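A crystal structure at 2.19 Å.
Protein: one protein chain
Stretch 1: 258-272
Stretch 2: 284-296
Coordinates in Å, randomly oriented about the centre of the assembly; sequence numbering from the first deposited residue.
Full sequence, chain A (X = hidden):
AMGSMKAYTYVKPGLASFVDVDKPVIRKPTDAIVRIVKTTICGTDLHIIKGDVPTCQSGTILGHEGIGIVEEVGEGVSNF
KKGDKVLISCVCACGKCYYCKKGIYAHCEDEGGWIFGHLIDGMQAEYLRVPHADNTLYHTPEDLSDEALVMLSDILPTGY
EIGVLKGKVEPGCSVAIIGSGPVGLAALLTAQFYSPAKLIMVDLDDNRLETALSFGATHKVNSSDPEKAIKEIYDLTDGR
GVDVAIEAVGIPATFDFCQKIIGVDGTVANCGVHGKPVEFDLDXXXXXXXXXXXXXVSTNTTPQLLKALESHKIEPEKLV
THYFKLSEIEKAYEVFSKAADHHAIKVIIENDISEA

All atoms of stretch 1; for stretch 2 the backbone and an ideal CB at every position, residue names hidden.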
# COMPACT_ATOMS: atom_id res chain seq x y z
N CYS A 258 -1.70 8.83 11.56
CA CYS A 258 -1.86 8.77 10.12
C CYS A 258 -3.08 7.94 9.73
O CYS A 258 -3.82 8.31 8.80
CB CYS A 258 -0.61 8.18 9.48
SG CYS A 258 0.72 9.36 9.33
N GLN A 259 -3.30 6.82 10.41
CA GLN A 259 -4.39 5.95 9.98
C GLN A 259 -5.74 6.50 10.41
O GLN A 259 -6.76 6.10 9.85
CB GLN A 259 -4.17 4.51 10.48
CG GLN A 259 -4.39 4.27 11.93
CD GLN A 259 -4.20 2.79 12.30
OE1 GLN A 259 -4.24 1.90 11.44
NE2 GLN A 259 -3.99 2.53 13.59
N LYS A 260 -5.76 7.46 11.33
CA LYS A 260 -7.00 8.11 11.73
C LYS A 260 -7.42 9.27 10.81
O LYS A 260 -8.58 9.68 10.84
CB LYS A 260 -6.88 8.60 13.17
CG LYS A 260 -6.81 7.43 14.16
CD LYS A 260 -7.26 7.85 15.54
CE LYS A 260 -7.69 6.66 16.40
NZ LYS A 260 -6.87 5.45 16.14
N ILE A 261 -6.51 9.82 10.00
CA ILE A 261 -6.83 11.01 9.22
C ILE A 261 -6.88 10.73 7.73
O ILE A 261 -7.29 11.62 6.97
CB ILE A 261 -5.84 12.16 9.50
CG1 ILE A 261 -4.40 11.75 9.14
CG2 ILE A 261 -5.95 12.58 10.95
CD1 ILE A 261 -3.42 12.94 8.85
N ILE A 262 -6.49 9.54 7.30
CA ILE A 262 -6.44 9.24 5.88
C ILE A 262 -7.87 9.05 5.37
O ILE A 262 -8.72 8.47 6.04
CB ILE A 262 -5.56 8.01 5.65
CG1 ILE A 262 -5.19 7.90 4.18
CG2 ILE A 262 -6.21 6.74 6.19
CD1 ILE A 262 -4.32 9.04 3.70
N GLY A 263 -8.14 9.61 4.19
CA GLY A 263 -9.46 9.51 3.60
C GLY A 263 -9.59 8.34 2.66
O GLY A 263 -8.61 7.64 2.38
N VAL A 264 -10.83 8.14 2.17
CA VAL A 264 -11.07 7.15 1.12
C VAL A 264 -10.09 7.37 -0.02
O VAL A 264 -9.90 8.50 -0.48
CB VAL A 264 -12.52 7.22 0.61
CG1 VAL A 264 -12.65 6.38 -0.65
CG2 VAL A 264 -13.50 6.75 1.67
N ASP A 265 -9.47 6.28 -0.48
CA ASP A 265 -8.56 6.18 -1.62
C ASP A 265 -7.17 6.70 -1.27
O ASP A 265 -6.29 6.73 -2.16
CB ASP A 265 -9.10 6.92 -2.87
CG ASP A 265 -8.56 6.33 -4.16
OD1 ASP A 265 -8.51 5.08 -4.25
OD2 ASP A 265 -8.19 7.10 -5.09
N GLY A 266 -6.93 7.10 -0.02
CA GLY A 266 -5.70 7.75 0.36
C GLY A 266 -4.56 6.78 0.64
O GLY A 266 -4.75 5.57 0.74
N THR A 267 -3.35 7.34 0.77
CA THR A 267 -2.15 6.56 1.05
C THR A 267 -1.46 7.08 2.30
O THR A 267 -1.20 8.28 2.43
CB THR A 267 -1.19 6.58 -0.15
OG1 THR A 267 -1.80 5.93 -1.27
CG2 THR A 267 0.12 5.88 0.18
N VAL A 268 -1.19 6.18 3.24
CA VAL A 268 -0.25 6.44 4.33
C VAL A 268 1.12 6.00 3.83
O VAL A 268 1.35 4.81 3.59
CB VAL A 268 -0.64 5.68 5.61
CG1 VAL A 268 0.38 5.95 6.74
CG2 VAL A 268 -2.05 6.05 6.06
N ALA A 269 2.02 6.96 3.62
CA ALA A 269 3.38 6.69 3.15
C ALA A 269 4.31 6.77 4.35
O ALA A 269 4.61 7.86 4.84
CB ALA A 269 3.82 7.67 2.06
N ASN A 270 4.77 5.61 4.82
CA ASN A 270 5.74 5.54 5.90
C ASN A 270 7.14 5.83 5.36
O ASN A 270 7.57 5.21 4.39
CB ASN A 270 5.72 4.17 6.57
CG ASN A 270 6.76 4.06 7.68
OD1 ASN A 270 6.49 4.44 8.82
ND2 ASN A 270 7.94 3.56 7.35
N CYS A 271 7.85 6.76 6.01
CA CYS A 271 9.26 7.01 5.68
C CYS A 271 10.22 6.48 6.72
O CYS A 271 11.28 5.96 6.36
CB CYS A 271 9.54 8.51 5.53
SG CYS A 271 8.36 9.37 4.55
N GLY A 272 9.89 6.62 8.00
CA GLY A 272 10.87 6.38 9.03
C GLY A 272 11.09 4.91 9.33
O GLY A 272 10.29 4.04 9.00
N UNK A 284 -11.35 -1.28 10.85
CA UNK A 284 -11.97 -0.04 10.39
C UNK A 284 -11.60 0.30 8.95
O UNK A 284 -12.39 0.93 8.24
CB UNK A 284 -11.57 1.11 11.31
N UNK A 285 -10.41 -0.10 8.50
CA UNK A 285 -9.85 0.42 7.27
C UNK A 285 -10.00 -0.53 6.09
O UNK A 285 -9.73 -0.13 4.95
CB UNK A 285 -8.37 0.75 7.48
N UNK A 286 -10.41 -1.78 6.32
CA UNK A 286 -10.63 -2.68 5.19
C UNK A 286 -11.63 -2.08 4.20
O UNK A 286 -11.47 -2.23 2.98
CB UNK A 286 -11.13 -4.04 5.68
N UNK A 287 -12.62 -1.33 4.70
CA UNK A 287 -13.67 -0.77 3.85
C UNK A 287 -13.30 0.59 3.28
O UNK A 287 -13.97 1.05 2.35
CB UNK A 287 -14.97 -0.65 4.64
N UNK A 288 -12.23 1.23 3.77
CA UNK A 288 -11.94 2.62 3.44
C UNK A 288 -11.13 2.79 2.15
O UNK A 288 -10.88 3.93 1.73
CB UNK A 288 -11.19 3.27 4.60
N UNK A 289 -10.69 1.70 1.52
CA UNK A 289 -9.91 1.77 0.29
C UNK A 289 -8.60 2.54 0.46
O UNK A 289 -8.29 3.45 -0.31
CB UNK A 289 -10.75 2.42 -0.81
N UNK A 290 -7.80 2.15 1.44
CA UNK A 290 -6.57 2.87 1.72
C UNK A 290 -5.36 2.01 1.37
O UNK A 290 -5.46 0.80 1.16
CB UNK A 290 -6.52 3.29 3.19
N UNK A 291 -4.22 2.66 1.31
CA UNK A 291 -2.96 2.03 1.02
C UNK A 291 -1.98 2.43 2.12
O UNK A 291 -2.09 3.51 2.71
CB UNK A 291 -2.45 2.42 -0.37
N UNK A 292 -1.03 1.55 2.39
CA UNK A 292 0.07 1.86 3.29
C UNK A 292 1.33 1.46 2.56
O UNK A 292 1.44 0.31 2.11
CB UNK A 292 -0.06 1.15 4.64
N UNK A 293 2.25 2.40 2.38
CA UNK A 293 3.49 2.07 1.70
C UNK A 293 4.66 2.24 2.64
O UNK A 293 4.65 3.09 3.54
CB UNK A 293 3.68 2.94 0.45
N UNK A 294 5.68 1.44 2.40
CA UNK A 294 6.96 1.57 3.08
C UNK A 294 8.05 1.61 2.02
O UNK A 294 7.84 1.30 0.84
CB UNK A 294 7.19 0.43 4.07
N UNK A 295 9.24 1.93 2.48
CA UNK A 295 10.39 1.79 1.63
C UNK A 295 11.66 2.34 2.23
O UNK A 295 11.64 3.19 3.13
CB UNK A 295 10.12 2.48 0.29
N UNK A 296 12.77 1.79 1.77
CA UNK A 296 14.10 2.36 1.88
C UNK A 296 14.39 3.11 0.58
O UNK A 296 14.16 2.57 -0.51
CB UNK A 296 15.15 1.28 2.15

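Position 284 has no atom of stretch 1 near its CB, so many side chains would do. It is Lys-284, which makes no contact.

At 285 the CA-to-CB bond points toward stretch 1, but nothing there lies within 5.5 Å of the ideal CB. A side chain of some length is needed to cross the gap. Leucine, methionine or a long polar chain would suit. It is Leu-285, whose CD1 comes 3.6 Å from Gln-259 OE1.

Positions 286 and 287 find nothing of stretch 1 near their CB atoms. The choice is open. They are Trp-286 and Ile-287, neither in contact.

At 288 the CB points sideways, 5.1 Å from Val-264 CG2. The carbonyl of Ile-262 lies further off, so a long donor such as lysine, arginine or glutamine could be useful. It is Arg-288. Its NE donates to Ile-262 O at 2.9 Å, nearly straight, with that oxygen at the guanidinium edge.

Position 289 has phi/psi of 60/54, a left-handed conformation that favours glycine, asparagine or aspartate. Its CB points toward stretch 1, 4.1 Å from Asp-265 N. It is Asn-289. Its backbone O accepts a weak hydrogen bond from Asp-265 N at 3.1 Å.

At 290 the CB is 4.6 Å from Ile-262 CG2, so an aliphatic residue suits. It is Ile-290, with CG2 3.9 Å from Ile-262 CG2.

Positions 291 to 293 form a strand parallel to the strand of Thr-267 to Ala-269. The CB of 291 lies 3.7 Å from Thr-267 OG1, on the same face as that side chain. Serine, threonine, asparagine or aspartate would fit. It is Asn-291, with ND2 3.2 Å from Thr-267 OG1. Its N donates to Gly-266 O (3.0 Å), and its O accepts from Val-268 N (2.9 Å).

The CB of 292 shares the other face with Val-268. A beta-branched or other aliphatic residue suits a strand here. It is Val-292, with CG2 4.4 Å from Val-268 CB.

At 293 the CB returns to the face of Thr-267 and Ala-269. The small alanine leaves room for valine, threonine or isoleucine. It is Thr-293. Its OG1 donates to a water at 2.7 Å, which in turn donates to Asn-270 O. Its N donates to Val-268 O, and its O accepts from Asn-270 N, both at 2.8 Å.

At 294 the CB is 4.6 Å from Asn-270 ND2, and small polar or apolar residues fit. It is Thr-294, whose CG2 lies 4.5 Å from Asn-270 CB.

Position 295 is extended, at 174/155, which favours glycine. It is Gly-295.

Position 296 points away. It is Leu-296.

Stretch 2, residues 284-296: KLWIRNINVTTGL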
# COMPACT_ATOMS: atom_id res chain seq x y z
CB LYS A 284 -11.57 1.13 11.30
CG LYS A 284 -11.70 0.86 12.82
CD LYS A 284 -13.10 0.37 13.20
CE LYS A 284 -13.20 0.11 14.71
NZ LYS A 284 -14.34 -0.81 15.03
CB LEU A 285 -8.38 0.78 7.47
CG LEU A 285 -8.18 1.93 8.47
CD1 LEU A 285 -6.71 2.09 8.83
CD2 LEU A 285 -8.76 3.26 7.94
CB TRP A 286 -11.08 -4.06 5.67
CG TRP A 286 -12.55 -4.15 5.97
CD1 TRP A 286 -13.15 -3.99 7.18
CD2 TRP A 286 -13.60 -4.40 5.03
NE1 TRP A 286 -14.50 -4.11 7.06
CE2 TRP A 286 -14.81 -4.37 5.75
CE3 TRP A 286 -13.64 -4.63 3.65
CZ2 TRP A 286 -16.06 -4.57 5.14
CZ3 TRP A 286 -14.88 -4.83 3.04
CH2 TRP A 286 -16.07 -4.79 3.79
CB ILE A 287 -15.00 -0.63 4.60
CG1 ILE A 287 -16.19 -0.69 3.63
CG2 ILE A 287 -15.02 0.65 5.45
CD1 ILE A 287 -17.56 -0.36 4.26
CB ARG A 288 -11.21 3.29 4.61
CG ARG A 288 -11.26 4.81 4.61
CD ARG A 288 -11.07 5.38 6.01
NE ARG A 288 -11.07 6.84 6.07
CZ ARG A 288 -12.17 7.60 6.06
NH1 ARG A 288 -13.37 7.05 5.95
NH2 ARG A 288 -12.07 8.92 6.16
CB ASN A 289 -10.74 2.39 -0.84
CG ASN A 289 -11.90 1.52 -1.25
OD1 ASN A 289 -12.74 1.16 -0.43
ND2 ASN A 289 -11.94 1.17 -2.52
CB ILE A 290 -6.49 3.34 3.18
CG1 ILE A 290 -6.47 2.12 4.11
CG2 ILE A 290 -7.63 4.32 3.50
CD1 ILE A 290 -5.61 2.32 5.31
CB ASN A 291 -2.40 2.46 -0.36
CG ASN A 291 -3.43 2.38 -1.46
OD1 ASN A 291 -3.86 1.29 -1.84
ND2 ASN A 291 -3.83 3.53 -2.00
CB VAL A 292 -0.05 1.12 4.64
CG1 VAL A 292 1.12 1.48 5.56
CG2 VAL A 292 -1.42 1.41 5.31
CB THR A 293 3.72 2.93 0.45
OG1 THR A 293 3.84 4.31 0.84
CG2 THR A 293 2.55 2.77 -0.57
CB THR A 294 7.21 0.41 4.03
OG1 THR A 294 7.63 -0.72 3.25
CG2 THR A 294 5.93 0.04 4.81
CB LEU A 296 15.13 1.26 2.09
CG LEU A 296 16.62 1.59 2.00
CD1 LEU A 296 16.93 2.65 3.00
CD2 LEU A 296 17.43 0.34 2.26
O HOH W 1 6.35 4.89 1.76
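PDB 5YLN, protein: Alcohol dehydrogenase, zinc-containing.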